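Local coordinates for protein acetylserotonin O-methyltransferase (Homo sapiens, PDB 4A6D) that catalyses the last step of melatonin synthesis, transferring a methyl group from S-adenosyl-L-methionine to the hydroxyl of N-acetylserotonin, and works as a homodimer, at residues A[122-127]-A[299-304]. Numbering follows the deposited sequence.
Sequences DAVREG and YSLNML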
ATOM      1  N   ASP A 122      -3.045 -12.096  10.337  1.00 84.86           N
ATOM      2  CA  ASP A 122      -2.599 -12.946  11.435  1.00 85.69           C
ATOM      3  C   ASP A 122      -2.226 -12.159  12.665  1.00 88.52           C
ATOM      4  O   ASP A 122      -2.456 -12.647  13.768  1.00 90.07           O
ATOM      5  CB  ASP A 122      -1.472 -13.886  11.010  1.00 88.62           C
ATOM      6  CG  ASP A 122      -1.843 -14.893   9.946  1.00 97.09           C
ATOM      7  OD1 ASP A 122      -3.066 -15.186   9.790  1.00 96.31           O
ATOM      8  OD2 ASP A 122      -0.927 -15.379   9.255  1.00105.13           O
ATOM      9  N   ALA A 123      -1.645 -10.947  12.497  1.00 82.41           N
ATOM     10  CA  ALA A 123      -1.296 -10.055  13.618  1.00 80.05           C
ATOM     11  C   ALA A 123      -2.588  -9.617  14.308  1.00 82.49           C
ATOM     12  O   ALA A 123      -2.642  -9.584  15.518  1.00 83.08           O
ATOM     13  CB  ALA A 123      -0.510  -8.856  13.127  1.00 78.39           C
ATOM     14  N   VAL A 124      -3.647  -9.378  13.536  1.00 79.93           N
ATOM     15  CA  VAL A 124      -4.989  -9.066  14.035  1.00 80.05           C
ATOM     16  C   VAL A 124      -5.548 -10.352  14.694  1.00 88.79           C
ATOM     17  O   VAL A 124      -5.925 -10.297  15.861  1.00 90.28           O
ATOM     18  CB  VAL A 124      -5.915  -8.495  12.917  1.00 81.25           C
ATOM     19  CG1 VAL A 124      -7.371  -8.437  13.362  1.00 81.47           C
ATOM     20  CG2 VAL A 124      -5.444  -7.116  12.462  1.00 78.68           C
ATOM     21  N   ARG A 125      -5.545 -11.497  13.961  1.00 86.59           N
ATOM     22  CA  ARG A 125      -6.004 -12.810  14.436  1.00 89.38           C
ATOM     23  C   ARG A 125      -5.399 -13.220  15.781  1.00 96.28           C
ATOM     24  O   ARG A 125      -6.137 -13.625  16.673  1.00 98.36           O
ATOM     25  CB  ARG A 125      -5.691 -13.909  13.399  1.00 87.77           C
ATOM     26  CG  ARG A 125      -6.896 -14.356  12.592  1.00 93.41           C
ATOM     27  CD  ARG A 125      -6.537 -15.366  11.513  1.00 85.83           C
ATOM     28  NE  ARG A 125      -7.572 -15.434  10.486  1.00 86.15           N
ATOM     29  CZ  ARG A 125      -7.406 -15.075   9.214  1.00102.29           C
ATOM     30  NH1 ARG A 125      -6.228 -14.629   8.790  1.00 93.87           N
ATOM     31  NH2 ARG A 125      -8.412 -15.185   8.346  1.00 77.37           N
ATOM     32  N   GLU A 126      -4.070 -13.101  15.929  1.00 93.20           N
ATOM     33  CA  GLU A 126      -3.327 -13.546  17.107  1.00 94.51           C
ATOM     34  C   GLU A 126      -3.086 -12.506  18.161  1.00 99.88           C
ATOM     35  O   GLU A 126      -2.779 -12.866  19.307  1.00103.50           O
ATOM     36  CB  GLU A 126      -1.986 -14.177  16.681  1.00 96.35           C
ATOM     37  CG  GLU A 126      -2.134 -15.454  15.858  1.00111.14           C
ATOM     38  CD  GLU A 126      -1.038 -15.724  14.841  1.00141.04           C
ATOM     39  OE1 GLU A 126       0.151 -15.504  15.171  1.00138.88           O
ATOM     40  OE2 GLU A 126      -1.369 -16.185  13.722  1.00136.36           O
ATOM     41  N   GLY A 127      -3.146 -11.236  17.776  1.00 92.38           N
ATOM     42  CA  GLY A 127      -2.879 -10.127  18.679  1.00 89.65           C
ATOM     43  C   GLY A 127      -1.408  -9.979  19.008  1.00 92.64           C
ATOM     44  O   GLY A 127      -1.063  -9.467  20.082  1.00 92.44           O
ATOM     45  N   TYR A 299      -0.640   3.801  12.737  1.00 60.81           N
ATOM     46  CA  TYR A 299       0.549   3.676  13.585  1.00 60.54           C
ATOM     47  C   TYR A 299       0.311   2.743  14.765  1.00 62.76           C
ATOM     48  O   TYR A 299       1.228   2.000  15.124  1.00 60.51           O
ATOM     49  CB  TYR A 299       0.997   5.050  14.107  1.00 62.11           C
ATOM     50  CG  TYR A 299       1.814   5.884  13.137  1.00 65.19           C
ATOM     51  CD1 TYR A 299       1.717   5.685  11.751  1.00 66.02           C
ATOM     52  CD2 TYR A 299       2.663   6.889  13.597  1.00 66.78           C
ATOM     53  CE1 TYR A 299       2.468   6.448  10.857  1.00 64.64           C
ATOM     54  CE2 TYR A 299       3.399   7.677  12.709  1.00 68.93           C
ATOM     55  CZ  TYR A 299       3.287   7.460  11.340  1.00 73.43           C
ATOM     56  OH  TYR A 299       4.001   8.244  10.471  1.00 72.88           O
ATOM     57  N   SER A 300      -0.907   2.754  15.366  1.00 59.85           N
ATOM     58  CA  SER A 300      -1.178   1.835  16.488  1.00 60.97           C
ATOM     59  C   SER A 300      -1.238   0.394  15.976  1.00 66.87           C
ATOM     60  O   SER A 300      -0.736  -0.517  16.631  1.00 67.26           O
ATOM     61  CB  SER A 300      -2.451   2.217  17.241  1.00 63.38           C
ATOM     62  OG  SER A 300      -2.513   1.544  18.489  1.00 62.48           O
ATOM     63  N   LEU A 301      -1.811   0.210  14.773  1.00 63.50           N
ATOM     64  CA  LEU A 301      -1.900  -1.079  14.104  1.00 63.28           C
ATOM     65  C   LEU A 301      -0.511  -1.538  13.658  1.00 67.33           C
ATOM     66  O   LEU A 301      -0.187  -2.714  13.828  1.00 68.64           O
ATOM     67  CB  LEU A 301      -2.911  -1.037  12.965  1.00 63.15           C
ATOM     68  CG  LEU A 301      -3.291  -2.385  12.320  1.00 68.20           C
ATOM     69  CD1 LEU A 301      -3.719  -3.443  13.353  1.00 69.06           C
ATOM     70  CD2 LEU A 301      -4.346  -2.186  11.284  1.00 67.13           C
ATOM     71  N   ASN A 302       0.345  -0.594  13.214  1.00 62.54           N
ATOM     72  CA  ASN A 302       1.739  -0.884  12.897  1.00 63.11           C
ATOM     73  C   ASN A 302       2.524  -1.362  14.158  1.00 70.60           C
ATOM     74  O   ASN A 302       3.492  -2.108  14.024  1.00 72.56           O
ATOM     75  CB  ASN A 302       2.433   0.335  12.291  1.00 61.71           C
ATOM     76  CG  ASN A 302       3.867   0.014  11.908  1.00 79.40           C
ATOM     77  OD1 ASN A 302       4.145  -0.913  11.137  1.00 66.37           O
ATOM     78  ND2 ASN A 302       4.817   0.652  12.556  1.00 69.68           N
ATOM     79  N   MET A 303       2.127  -0.920  15.372  1.00 67.63           N
ATOM     80  CA  MET A 303       2.771  -1.351  16.621  1.00 66.82           C
ATOM     81  C   MET A 303       2.337  -2.785  16.940  1.00 71.41           C
ATOM     82  O   MET A 303       3.126  -3.544  17.489  1.00 73.06           O
ATOM     83  CB  MET A 303       2.472  -0.393  17.797  1.00 68.58           C
ATOM     84  CG  MET A 303       3.085   1.001  17.657  1.00 71.63           C
ATOM     85  SD  MET A 303       4.904   1.086  17.681  1.00 76.31           S
ATOM     86  CE  MET A 303       5.247   1.161  15.946  1.00 72.23           C
ATOM     87  N   LEU A 304       1.090  -3.143  16.623  1.00 68.40           N
ATOM     88  CA  LEU A 304       0.575  -4.489  16.830  1.00 70.56           C
ATOM     89  C   LEU A 304       1.327  -5.460  15.901  1.00 78.24           C
ATOM     90  O   LEU A 304       1.802  -6.497  16.358  1.00 79.20           O
ATOM     91  CB  LEU A 304      -0.953  -4.567  16.579  1.00 71.00           C
ATOM     92  CG  LEU A 304      -1.560  -5.986  16.562  1.00 77.25           C
ATOM     93  CD1 LEU A 304      -1.486  -6.645  17.952  1.00 78.45           C
ATOM     94  CD2 LEU A 304      -2.973  -5.971  16.078  1.00 77.56           C
TER
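Leu304 reaches from helix 294-305 onto the C-terminal turn of helix 120-126, a helix-helix packing within the class I-like O-methyltransferase domain. The two short segments run nearly at right angles, 77° apart, with axes 10.4 Å from each other. With CG anti to the backbone N (chi1 171°), the Leu304 side chain extends toward helix 120-126 and its two methyls divide the work. CD2 lies against the backbone of the last turn, 3.7 Å from Ala123 O, which accepts the hydrogen bond of Gly127 N. CD1 rests on the Gly127 carbonyl group, 3.5 Å from Gly127 C, just where the chain leaves the helix with positive phi. An alanine in place of Leu304 would probably open a gap against this turn, taking from Gly127 and the Ala123 carbonyl the cover of the two methyls. Val124 and Leu301 are also packed by the second subunit, Val124 on its Gly59 and Leu301 on its Ile66, so the contact borders the dimer interface. Substrate-binding Asn302 projects from another side of its helix, its OD1 hydrogen-bonded to Trp117 NE1 and Gln306 NE2. The Val124 and Leu301 side chains cross at a slant in a loose touch: Val124 CG2, anti to its carbonyl carbon, sits 4.2 Å from Leu301 CD1.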